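Local coordinates for protein epidermin decarboxylase (Staphylococcus epidermidis, PDB 1G63) that catalyses the FMN-dependent oxidative decarboxylation of the C-terminal cysteine residue of the precursor peptide of the lantibiotic epidermin, forming a carbon-carbon double bond, at residues I16-Y21 and V32-S37; H20-L25 and D47-F52; S39-I44 and Y57-D62. All blocks are in the same frame, centred on the assembly; numbering follows the deposited sequence.

Contact 1: residues I16-Y21 and V32-S37; sequences ININHY and VNILFS. With FMN (flavin mononucleotide), chain N.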
loop_
_atom_site.group_PDB
_atom_site.type_symbol
_atom_site.label_atom_id
_atom_site.label_comp_id
_atom_site.label_asym_id
_atom_site.label_seq_id
_atom_site.Cartn_x
_atom_site.Cartn_y
_atom_site.Cartn_z
ATOM N N ILE B 16 -18.673 7.779 22.979
ATOM C CA ILE B 16 -17.685 6.952 23.665
ATOM C C ILE B 16 -18.291 6.230 24.869
ATOM O O ILE B 16 -17.680 5.317 25.423
ATOM C CB ILE B 16 -16.480 7.786 24.164
ATOM C CG1 ILE B 16 -16.897 8.655 25.355
ATOM C CG2 ILE B 16 -15.944 8.647 23.035
ATOM C CD1 ILE B 16 -15.753 9.415 25.984
ATOM N N ASN B 17 -19.487 6.646 25.273
ATOM C CA ASN B 17 -20.179 6.033 26.405
ATOM C C ASN B 17 -21.424 5.257 25.967
ATOM O O ASN B 17 -22.222 4.839 26.805
ATOM C CB ASN B 17 -20.592 7.105 27.417
ATOM C CG ASN B 17 -19.406 7.740 28.116
ATOM O OD1 ASN B 17 -19.450 8.920 28.480
ATOM N ND2 ASN B 17 -18.340 6.961 28.321
ATOM N N ILE B 18 -21.579 5.060 24.662
ATOM C CA ILE B 18 -22.741 4.358 24.134
ATOM C C ILE B 18 -22.889 2.927 24.664
ATOM O O ILE B 18 -23.998 2.413 24.763
ATOM C CB ILE B 18 -22.726 4.339 22.567
ATOM C CG1 ILE B 18 -24.107 3.954 22.039
ATOM C CG2 ILE B 18 -21.685 3.361 22.048
ATOM C CD1 ILE B 18 -25.207 4.930 22.418
ATOM N N ASN B 19 -21.778 2.292 25.012
ATOM C CA ASN B 19 -21.821 0.931 25.521
ATOM C C ASN B 19 -22.676 0.824 26.779
ATOM O O ASN B 19 -23.327 -0.194 27.003
ATOM C CB ASN B 19 -20.404 0.418 25.804
ATOM C CG ASN B 19 -19.631 1.313 26.761
ATOM O OD1 ASN B 19 -19.275 2.448 26.425
ATOM N ND2 ASN B 19 -19.371 0.805 27.966
ATOM N N HIS B 20 -22.681 1.873 27.596
ATOM C CA HIS B 20 -23.469 1.877 28.825
ATOM C C HIS B 20 -24.963 1.780 28.536
ATOM O O HIS B 20 -25.693 1.079 29.232
ATOM C CB HIS B 20 -23.203 3.144 29.635
ATOM C CG HIS B 20 -21.815 3.231 30.183
ATOM N ND1 HIS B 20 -21.241 2.218 30.919
ATOM C CD2 HIS B 20 -20.892 4.220 30.117
ATOM C CE1 HIS B 20 -20.024 2.578 31.284
ATOM N NE2 HIS B 20 -19.789 3.789 30.811
ATOM N N TYR B 21 -25.419 2.493 27.512
ATOM C CA TYR B 21 -26.826 2.462 27.157
ATOM C C TYR B 21 -27.226 1.084 26.656
ATOM O O TYR B 21 -28.310 0.593 26.970
ATOM C CB TYR B 21 -27.139 3.499 26.074
ATOM C CG TYR B 21 -27.132 4.929 26.553
ATOM C CD1 TYR B 21 -25.947 5.651 26.648
ATOM C CD2 TYR B 21 -28.317 5.557 26.924
ATOM C CE1 TYR B 21 -25.942 6.969 27.101
ATOM C CE2 TYR B 21 -28.324 6.875 27.381
ATOM C CZ TYR B 21 -27.133 7.573 27.466
ATOM O OH TYR B 21 -27.138 8.876 27.910
ATOM N N VAL B 32 -31.096 -5.266 20.910
ATOM C CA VAL B 32 -30.637 -3.892 20.821
ATOM C C VAL B 32 -29.421 -3.958 19.907
ATOM O O VAL B 32 -28.362 -4.460 20.280
ATOM C CB VAL B 32 -30.275 -3.309 22.195
ATOM C CG1 VAL B 32 -29.445 -4.288 22.959
ATOM C CG2 VAL B 32 -29.526 -1.991 22.022
ATOM N N ASN B 33 -29.613 -3.484 18.682
ATOM C CA ASN B 33 -28.571 -3.490 17.670
ATOM C C ASN B 33 -28.047 -2.072 17.465
ATOM O O ASN B 33 -28.657 -1.103 17.919
ATOM C CB ASN B 33 -29.136 -4.063 16.374
ATOM C CG ASN B 33 -29.736 -5.449 16.568
ATOM O OD1 ASN B 33 -30.830 -5.730 16.097
ATOM N ND2 ASN B 33 -29.017 -6.315 17.256
ATOM N N ILE B 34 -26.920 -1.940 16.776
ATOM C CA ILE B 34 -26.356 -0.618 16.587
ATOM C C ILE B 34 -25.784 -0.354 15.189
ATOM O O ILE B 34 -25.331 -1.265 14.493
ATOM C CB ILE B 34 -25.296 -0.365 17.682
ATOM C CG1 ILE B 34 -24.911 1.113 17.712
ATOM C CG2 ILE B 34 -24.113 -1.281 17.467
ATOM C CD1 ILE B 34 -24.322 1.555 19.032
ATOM N N LEU B 35 -25.831 0.910 14.789
ATOM C CA LEU B 35 -25.356 1.356 13.484
ATOM C C LEU B 35 -24.671 2.713 13.711
ATOM O O LEU B 35 -25.246 3.598 14.332
ATOM C CB LEU B 35 -26.563 1.509 12.544
ATOM C CG LEU B 35 -26.372 1.674 11.035
ATOM C CD1 LEU B 35 -27.737 1.846 10.372
ATOM C CD2 LEU B 35 -25.498 2.875 10.749
ATOM N N PHE B 36 -23.446 2.875 13.218
ATOM C CA PHE B 36 -22.709 4.129 13.412
ATOM C C PHE B 36 -22.561 4.983 12.160
ATOM O O PHE B 36 -22.644 4.494 11.034
ATOM C CB PHE B 36 -21.296 3.853 13.948
ATOM C CG PHE B 36 -21.259 3.262 15.335
ATOM C CD1 PHE B 36 -21.348 1.888 15.523
ATOM C CD2 PHE B 36 -21.124 4.087 16.455
ATOM C CE1 PHE B 36 -21.298 1.330 16.813
ATOM C CE2 PHE B 36 -21.073 3.544 17.742
ATOM C CZ PHE B 36 -21.159 2.164 17.923
ATOM N N SER B 37 -22.340 6.274 12.370
ATOM C CA SER B 37 -22.116 7.186 11.263
ATOM C C SER B 37 -20.613 7.077 10.974
ATOM O O SER B 37 -19.817 6.811 11.871
ATOM C CB SER B 37 -22.467 8.618 11.665
ATOM O OG SER B 37 -21.505 9.167 12.547
HETATM N N1 FMN N . -21.201 17.445 17.059
HETATM C C2 FMN N . -22.380 17.370 17.753
HETATM O O2 FMN N . -23.455 17.563 17.262
HETATM N N3 FMN N . -22.339 17.047 19.150
HETATM C C4 FMN N . -21.215 16.806 19.864
HETATM O O4 FMN N . -21.285 16.564 21.078
HETATM C C4A FMN N . -19.949 16.915 19.128
HETATM N N5 FMN N . -18.792 16.653 19.723
HETATM C C5A FMN N . -17.648 16.589 18.977
HETATM C C6 FMN N . -16.388 16.197 19.606
HETATM C C7 FMN N . -15.188 16.244 18.957
HETATM C C7M FMN N . -13.887 15.812 19.651
HETATM C C8 FMN N . -15.175 16.466 17.497
HETATM C C8M FMN N . -13.894 16.394 16.701
HETATM C C9 FMN N . -16.360 16.869 16.890
HETATM C C9A FMN N . -17.594 16.941 17.565
HETATM N N10 FMN N . -18.841 17.326 16.981
HETATM C C10 FMN N . -20.040 17.229 17.676
HETATM C "C1'" FMN N . -18.892 17.673 15.553
HETATM C "C2'" FMN N . -19.302 16.423 14.734
HETATM O "O2'" FMN N . -18.445 15.293 14.904
HETATM C "C3'" FMN N . -19.358 16.768 13.248
HETATM O "O3'" FMN N . -20.387 17.787 13.027
HETATM C "C4'" FMN N . -19.623 15.600 12.309
HETATM O "O4'" FMN N . -19.465 15.998 10.924
HETATM C "C5'" FMN N . -20.979 14.936 12.492
HETATM O "O5'" FMN N . -21.089 13.769 11.650
HETATM P P FMN N . -22.220 12.671 11.827
HETATM O O1P FMN N . -23.536 13.377 11.737
HETATM O O2P FMN N . -21.989 11.983 13.118
HETATM O O3P FMN N . -21.992 11.691 10.620
#

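Contact 2: residues H20-L25 and D47-F52; sequences HYIVEL and DVLKLF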
loop_
_atom_site.group_PDB
_atom_site.type_symbol
_atom_site.label_atom_id
_atom_site.label_comp_id
_atom_site.label_asym_id
_atom_site.label_seq_id
_atom_site.Cartn_x
_atom_site.Cartn_y
_atom_site.Cartn_z
ATOM N N HIS B 20 -22.681 1.873 27.596
ATOM C CA HIS B 20 -23.469 1.877 28.825
ATOM C C HIS B 20 -24.963 1.780 28.536
ATOM O O HIS B 20 -25.693 1.079 29.232
ATOM C CB HIS B 20 -23.203 3.144 29.635
ATOM C CG HIS B 20 -21.815 3.231 30.183
ATOM N ND1 HIS B 20 -21.241 2.218 30.919
ATOM C CD2 HIS B 20 -20.892 4.220 30.117
ATOM C CE1 HIS B 20 -20.024 2.578 31.284
ATOM N NE2 HIS B 20 -19.789 3.789 30.811
ATOM N N TYR B 21 -25.419 2.493 27.512
ATOM C CA TYR B 21 -26.826 2.462 27.157
ATOM C C TYR B 21 -27.226 1.084 26.656
ATOM O O TYR B 21 -28.310 0.593 26.970
ATOM C CB TYR B 21 -27.139 3.499 26.074
ATOM C CG TYR B 21 -27.132 4.929 26.553
ATOM C CD1 TYR B 21 -25.947 5.651 26.648
ATOM C CD2 TYR B 21 -28.317 5.557 26.924
ATOM C CE1 TYR B 21 -25.942 6.969 27.101
ATOM C CE2 TYR B 21 -28.324 6.875 27.381
ATOM C CZ TYR B 21 -27.133 7.573 27.466
ATOM O OH TYR B 21 -27.138 8.876 27.910
ATOM N N ILE B 22 -26.343 0.462 25.881
ATOM C CA ILE B 22 -26.617 -0.847 25.310
ATOM C C ILE B 22 -26.955 -1.900 26.351
ATOM O O ILE B 22 -28.042 -2.482 26.330
ATOM C CB ILE B 22 -25.426 -1.333 24.472
ATOM C CG1 ILE B 22 -25.187 -0.358 23.320
ATOM C CG2 ILE B 22 -25.697 -2.732 23.944
ATOM C CD1 ILE B 22 -23.944 -0.654 22.500
ATOM N N VAL B 23 -26.023 -2.143 27.263
ATOM C CA VAL B 23 -26.235 -3.145 28.299
ATOM C C VAL B 23 -27.504 -2.859 29.107
ATOM O O VAL B 23 -28.234 -3.775 29.493
ATOM C CB VAL B 23 -25.012 -3.222 29.243
ATOM C CG1 VAL B 23 -24.668 -1.835 29.760
ATOM C CG2 VAL B 23 -25.299 -4.183 30.395
ATOM N N GLU B 24 -27.768 -1.579 29.344
ATOM C CA GLU B 24 -28.942 -1.163 30.098
ATOM C C GLU B 24 -30.230 -1.464 29.323
ATOM O O GLU B 24 -31.171 -2.048 29.862
ATOM C CB GLU B 24 -28.856 0.335 30.393
ATOM C CG GLU B 24 -29.783 0.795 31.498
ATOM C CD GLU B 24 -29.236 0.504 32.879
ATOM O OE1 GLU B 24 -29.989 0.665 33.861
ATOM O OE2 GLU B 24 -28.051 0.126 32.980
ATOM N N LEU B 25 -30.258 -1.064 28.055
ATOM C CA LEU B 25 -31.416 -1.274 27.194
ATOM C C LEU B 25 -31.654 -2.741 26.846
ATOM O O LEU B 25 -32.772 -3.123 26.507
ATOM C CB LEU B 25 -31.262 -0.464 25.905
ATOM C CG LEU B 25 -31.280 1.057 26.058
ATOM C CD1 LEU B 25 -30.905 1.721 24.744
ATOM C CD2 LEU B 25 -32.660 1.501 26.509
ATOM N N ASP B 47 -16.060 -2.029 16.560
ATOM C CA ASP B 47 -16.131 -3.484 16.649
ATOM C C ASP B 47 -16.346 -3.978 18.075
ATOM O O ASP B 47 -16.898 -5.054 18.282
ATOM C CB ASP B 47 -14.874 -4.134 16.057
ATOM C CG ASP B 47 -14.974 -4.321 14.550
ATOM O OD1 ASP B 47 -15.903 -5.028 14.105
ATOM O OD2 ASP B 47 -14.131 -3.765 13.808
ATOM N N VAL B 48 -15.913 -3.186 19.052
ATOM C CA VAL B 48 -16.068 -3.539 20.460
ATOM C C VAL B 48 -17.534 -3.675 20.835
ATOM O O VAL B 48 -17.890 -4.496 21.680
ATOM C CB VAL B 48 -15.418 -2.486 21.378
ATOM C CG1 VAL B 48 -15.844 -2.691 22.815
ATOM C CG2 VAL B 48 -13.914 -2.602 21.284
ATOM N N LEU B 49 -18.384 -2.872 20.205
ATOM C CA LEU B 49 -19.807 -2.932 20.482
ATOM C C LEU B 49 -20.411 -4.296 20.146
ATOM O O LEU B 49 -21.507 -4.615 20.604
ATOM C CB LEU B 49 -20.552 -1.820 19.734
ATOM C CG LEU B 49 -20.452 -0.407 20.328
ATOM C CD1 LEU B 49 -20.744 -0.471 21.810
ATOM C CD2 LEU B 49 -19.071 0.166 20.117
ATOM N N LYS B 50 -19.704 -5.099 19.353
ATOM C CA LYS B 50 -20.200 -6.433 19.007
ATOM C C LYS B 50 -20.296 -7.273 20.275
ATOM O O LYS B 50 -21.029 -8.257 20.321
ATOM C CB LYS B 50 -19.259 -7.140 18.027
ATOM C CG LYS B 50 -19.396 -6.736 16.577
ATOM C CD LYS B 50 -18.361 -7.476 15.741
ATOM C CE LYS B 50 -18.453 -7.127 14.263
ATOM N NZ LYS B 50 -17.409 -7.856 13.477
ATOM N N LEU B 51 -19.547 -6.877 21.298
ATOM C CA LEU B 51 -19.539 -7.599 22.564
ATOM C C LEU B 51 -20.740 -7.292 23.455
ATOM O O LEU B 51 -21.011 -8.016 24.406
ATOM C CB LEU B 51 -18.247 -7.290 23.326
ATOM C CG LEU B 51 -16.962 -7.675 22.590
ATOM C CD1 LEU B 51 -15.771 -7.095 23.319
ATOM C CD2 LEU B 51 -16.856 -9.186 22.481
ATOM N N PHE B 52 -21.461 -6.219 23.150
ATOM C CA PHE B 52 -22.619 -5.845 23.949
ATOM C C PHE B 52 -23.913 -5.899 23.156
ATOM O O PHE B 52 -24.957 -6.221 23.701
ATOM C CB PHE B 52 -22.446 -4.439 24.523
ATOM C CG PHE B 52 -21.148 -4.229 25.245
ATOM C CD1 PHE B 52 -19.986 -3.920 24.541
ATOM C CD2 PHE B 52 -21.082 -4.354 26.624
ATOM C CE1 PHE B 52 -18.772 -3.737 25.205
ATOM C CE2 PHE B 52 -19.872 -4.175 27.300
ATOM C CZ PHE B 52 -18.716 -3.867 26.586
#

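Contact 3: residues S39-I44 and Y57-D62; sequences SSKNFI and YDEIKD. With FMN (flavin mononucleotide), chain N.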
loop_
_atom_site.group_PDB
_atom_site.type_symbol
_atom_site.label_atom_id
_atom_site.label_comp_id
_atom_site.label_asym_id
_atom_site.label_seq_id
_atom_site.Cartn_x
_atom_site.Cartn_y
_atom_site.Cartn_z
ATOM N N SER B 39 -18.254 9.192 10.626
ATOM C CA SER B 39 -17.445 10.036 11.495
ATOM C C SER B 39 -17.313 9.561 12.936
ATOM O O SER B 39 -16.309 9.842 13.596
ATOM C CB SER B 39 -17.980 11.466 11.502
ATOM O OG SER B 39 -17.856 12.049 10.229
ATOM N N SER B 40 -18.313 8.853 13.436
ATOM C CA SER B 40 -18.244 8.399 14.815
ATOM C C SER B 40 -17.127 7.368 15.005
ATOM O O SER B 40 -16.679 7.116 16.118
ATOM C CB SER B 40 -19.608 7.844 15.261
ATOM O OG SER B 40 -20.053 6.817 14.404
ATOM N N LYS B 41 -16.655 6.797 13.907
ATOM C CA LYS B 41 -15.588 5.801 13.966
ATOM C C LYS B 41 -14.237 6.416 14.330
ATOM O O LYS B 41 -13.265 5.702 14.571
ATOM C CB LYS B 41 -15.519 5.047 12.638
ATOM C CG LYS B 41 -16.845 4.350 12.322
ATOM C CD LYS B 41 -16.911 3.762 10.921
ATOM C CE LYS B 41 -18.302 3.159 10.656
ATOM N NZ LYS B 41 -18.469 2.663 9.260
ATOM N N ASN B 42 -14.184 7.743 14.391
ATOM C CA ASN B 42 -12.961 8.447 14.774
ATOM C C ASN B 42 -12.934 8.631 16.284
ATOM O O ASN B 42 -11.962 9.143 16.826
ATOM C CB ASN B 42 -12.904 9.838 14.147
ATOM C CG ASN B 42 -12.746 9.800 12.652
ATOM O OD1 ASN B 42 -12.979 10.799 11.978
ATOM N ND2 ASN B 42 -12.340 8.653 12.118
ATOM N N PHE B 43 -14.007 8.234 16.959
ATOM C CA PHE B 43 -14.082 8.393 18.405
ATOM C C PHE B 43 -13.936 7.083 19.155
ATOM O O PHE B 43 -13.472 7.057 20.295
ATOM C CB PHE B 43 -15.415 9.023 18.812
ATOM C CG PHE B 43 -15.597 10.426 18.336
ATOM C CD1 PHE B 43 -15.676 10.709 16.977
ATOM C CD2 PHE B 43 -15.718 11.463 19.246
ATOM C CE1 PHE B 43 -15.879 12.004 16.528
ATOM C CE2 PHE B 43 -15.922 12.761 18.812
ATOM C CZ PHE B 43 -16.004 13.035 17.442
ATOM N N ILE B 44 -14.349 5.994 18.527
ATOM C CA ILE B 44 -14.262 4.709 19.187
ATOM C C ILE B 44 -14.014 3.588 18.200
ATOM O O ILE B 44 -14.107 3.774 16.993
ATOM C CB ILE B 44 -15.572 4.380 19.941
ATOM C CG1 ILE B 44 -16.744 4.404 18.955
ATOM C CG2 ILE B 44 -15.799 5.369 21.075
ATOM C CD1 ILE B 44 -18.046 3.927 19.545
ATOM N N TYR B 57 -24.401 -3.224 12.476
ATOM C CA TYR B 57 -24.512 -3.020 11.040
ATOM C C TYR B 57 -23.341 -2.153 10.586
ATOM O O TYR B 57 -23.240 -0.985 10.958
ATOM C CB TYR B 57 -25.843 -2.353 10.697
ATOM C CG TYR B 57 -27.041 -3.183 11.095
ATOM C CD1 TYR B 57 -27.862 -2.794 12.153
ATOM C CD2 TYR B 57 -27.343 -4.366 10.427
ATOM C CE1 TYR B 57 -28.950 -3.562 12.535
ATOM C CE2 TYR B 57 -28.427 -5.145 10.801
ATOM C CZ TYR B 57 -29.231 -4.738 11.854
ATOM O OH TYR B 57 -30.319 -5.500 12.218
ATOM N N ASP B 58 -22.452 -2.742 9.793
ATOM C CA ASP B 58 -21.259 -2.056 9.301
ATOM C C ASP B 58 -21.303 -1.916 7.780
ATOM O O ASP B 58 -21.146 -2.899 7.058
ATOM C CB ASP B 58 -20.020 -2.853 9.729
ATOM C CG ASP B 58 -18.714 -2.163 9.379
ATOM O OD1 ASP B 58 -17.656 -2.709 9.753
ATOM O OD2 ASP B 58 -18.731 -1.090 8.736
ATOM N N GLU B 59 -21.510 -0.693 7.299
ATOM C CA GLU B 59 -21.592 -0.446 5.858
ATOM C C GLU B 59 -20.246 -0.561 5.117
ATOM O O GLU B 59 -20.216 -0.626 3.886
ATOM C CB GLU B 59 -22.213 0.930 5.596
ATOM C CG GLU B 59 -21.371 2.095 6.062
ATOM C CD GLU B 59 -22.113 3.411 5.997
ATOM O OE1 GLU B 59 -22.530 3.824 4.896
ATOM O OE2 GLU B 59 -22.286 4.037 7.060
ATOM N N ILE B 60 -19.137 -0.578 5.854
ATOM C CA ILE B 60 -17.835 -0.713 5.220
ATOM C C ILE B 60 -17.596 -2.190 4.964
ATOM O O ILE B 60 -17.145 -2.580 3.887
ATOM C CB ILE B 60 -16.705 -0.170 6.106
ATOM C CG1 ILE B 60 -16.804 1.352 6.195
ATOM C CG2 ILE B 60 -15.360 -0.570 5.528
ATOM C CD1 ILE B 60 -15.805 1.966 7.146
ATOM N N LYS B 61 -17.914 -3.010 5.961
ATOM C CA LYS B 61 -17.754 -4.449 5.846
ATOM C C LYS B 61 -18.723 -4.970 4.791
ATOM O O LYS B 61 -18.417 -5.904 4.048
ATOM C CB LYS B 61 -18.039 -5.116 7.192
ATOM C CG LYS B 61 -17.984 -6.637 7.168
ATOM C CD LYS B 61 -18.338 -7.215 8.533
ATOM C CE LYS B 61 -18.346 -8.733 8.519
ATOM N NZ LYS B 61 -18.644 -9.293 9.875
ATOM N N ASP B 62 -19.899 -4.361 4.731
ATOM C CA ASP B 62 -20.910 -4.754 3.758
ATOM C C ASP B 62 -21.601 -3.522 3.166
ATOM O O ASP B 62 -22.579 -3.018 3.723
ATOM C CB ASP B 62 -21.947 -5.666 4.408
ATOM C CG ASP B 62 -22.985 -6.160 3.414
ATOM O OD1 ASP B 62 -23.861 -6.967 3.811
ATOM O OD2 ASP B 62 -22.926 -5.742 2.233
HETATM N N1 FMN N . -21.201 17.445 17.059
HETATM C C2 FMN N . -22.380 17.370 17.753
HETATM O O2 FMN N . -23.455 17.563 17.262
HETATM N N3 FMN N . -22.339 17.047 19.150
HETATM C C4 FMN N . -21.215 16.806 19.864
HETATM O O4 FMN N . -21.285 16.564 21.078
HETATM C C4A FMN N . -19.949 16.915 19.128
HETATM N N5 FMN N . -18.792 16.653 19.723
HETATM C C5A FMN N . -17.648 16.589 18.977
HETATM C C6 FMN N . -16.388 16.197 19.606
HETATM C C7 FMN N . -15.188 16.244 18.957
HETATM C C7M FMN N . -13.887 15.812 19.651
HETATM C C8 FMN N . -15.175 16.466 17.497
HETATM C C8M FMN N . -13.894 16.394 16.701
HETATM C C9 FMN N . -16.360 16.869 16.890
HETATM C C9A FMN N . -17.594 16.941 17.565
HETATM N N10 FMN N . -18.841 17.326 16.981
HETATM C C10 FMN N . -20.040 17.229 17.676
HETATM C "C1'" FMN N . -18.892 17.673 15.553
HETATM C "C2'" FMN N . -19.302 16.423 14.734
HETATM O "O2'" FMN N . -18.445 15.293 14.904
HETATM C "C3'" FMN N . -19.358 16.768 13.248
HETATM O "O3'" FMN N . -20.387 17.787 13.027
HETATM C "C4'" FMN N . -19.623 15.600 12.309
HETATM O "O4'" FMN N . -19.465 15.998 10.924
HETATM C "C5'" FMN N . -20.979 14.936 12.492
HETATM O "O5'" FMN N . -21.089 13.769 11.650
HETATM P P FMN N . -22.220 12.671 11.827
HETATM O O1P FMN N . -23.536 13.377 11.737
HETATM O O2P FMN N . -21.989 11.983 13.118
HETATM O O3P FMN N . -21.992 11.691 10.620
HETATM O O HOH W 1 -21.508 1.820 9.071
#

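Contact 1: residues I16-Y21 and V32-S37
Ile18 meets Ile34 and Phe36 in a small, wholly apolar contact. CG1 of Ile18 lies 3.9 Å from CD1 of Ile34, and the two side chains run past each other in opposite directions. CG1 of Ile18 stands opposite the backbone N (chi1 -164°), which leaves the CG2 branch between the N and the carbonyl carbon. That branch serves the second partner: CG2 of Ile18 comes to 4.3 Å from CZ of Phe36. It approaches the ring at its edge, near the ring plane, and not over a face. The backbones stay well apart, with 9.7 Å between the CA atoms of Ile18 and Ile34, and no hydrogen bond links the segments.

The two elements belong to the beta-alpha-beta unit of strand 5-9, helix 18-25 and strand 32-36, part of the Rossmann-like fold. Ile7 of strand 5-9 touches both isoleucines, so the start of the helix packs on two neighbouring parallel strands. On the other face of the sheet, Leu35 packs against helix 98-105.

Polar interactions go to partners beyond the two segments. Just past the strand, Ser37 OG donates a hydrogen bond of 2.9 Å to O2P of the FMN phosphate. Ser37 O also accepts a hydrogen bond from Ser40 OG. At the helix, His20 NE2 is hydrogen-bonded to His20 NE2 of the second subunit, and the two rings meet with their planes about 30° apart.

Contact 2: residues H20-L25 and D47-F52
Ile22 reaches from helix 18-25 to Leu49 and Phe52, one with each of its two branches. The segment 47-52 is 3-10 helical from Asp47 to Leu51. Lys50 NZ forms a salt bridge with Asp47 OD1 at 3.3 Å, its hydrogen bond weak. Val48 CG1 lies in plane at the edge of the Phe52 ring, and Val48 also packs on Asn42 of the second subunit.

Leu49 makes the first contact across. Its CD1 methyl touches CD1 of Ile22 at 3.3 Å, and the two side chains cross at about a right angle. That is short for two methyls, so the exact spacing is doubtful. Ile22 CG1 lies opposite its own carbonyl carbon (chi1 -61°), and the chain continues extended to the methyl that meets Leu49. Leu49 also packs on Ile18 and Asn19 of the same helix and on Phe36 of strand 32-36. Leu51 packs on Ile13 of the second subunit and touches an FMN.

Phe52 closes the segment, its N hydrogen-bonded to Leu49 O at 3.0 Å. Ile22 CG2 lies 3.7 Å from Phe52 CB and 3.6 Å from its backbone O. The ring leads away from the helix; Phe52 also packs on Ile16 of the second subunit.

Ile22 also touches Ile34 of strand 32-36. The loop between strands 32-36 and 56-57 thus folds back against helix 18-25, the helix of the first beta-alpha-beta unit of this Rossmann-like flavoprotein.

Contact 3: residues S39-I44 and Y57-D62
The ammonium group of Lys41 lies against the methyl end of Ile60, and its salt bridge to Asp58 is long. Lys41 and Ile60 reach toward each other tip to tip, with Lys41 NZ 3.5 Å from Ile60 CD1. Lys41 NZ stands 3.8 Å from Asp58 OD2. A water accepts from Lys41 NZ at 3.2 Å and from Glu59 N, and it donates to Glu59 OE2 at 3.1 Å. It therefore bridges the ammonium group to a second carboxylate. Beyond CG the lysine chain is fully extended (chi2 171°), which carries NZ across to the other loop.

Asp58 and Ile60 form an Asx turn. Ile60 N donates to Asp58 OD2 at 3.0 Å, meeting it from 48° above the carboxylate plane. A weak bond from Lys61 N goes to the same oxygen. This surface contact joins two loops of the Rossmann-like fold, one before and one after strand 56-57. Glu59 OE1 accepts a hydrogen bond from Leu98 N.

The lysine's own segment also lines the FMN pocket. Phe43 CZ lies 3.5 Å from C8 of the flavin, which sits at the edge of the phenyl ring. Ser39 CB lies 3.9 Å from O5' of FMN, near the phosphate end.

Overall arrangement
All three contacts lie within one Rossmann-like flavoprotein fold. Contacts 1 and 2 share helix 18-25, and their centres are about 6 Å apart. Contact 1 joins that helix to strand 32-36; contact 2 joins it to the loop that follows. Contact 3 comes later in the chain than contact 1, and its segments alternate with those of contact 2. Its centre is about 11 Å from that of contact 1 and 15 Å from that of contact 2. Phe36 packing on Ile44 and a probable hydrogen bond between Ile34 O and Tyr57 N tie contacts 1 and 3. The connection from strand 32-36 to 56-57 thus first lines the FMN pocket, then meets helix 18-25, and touches neighbouring subunits of the dodecamer.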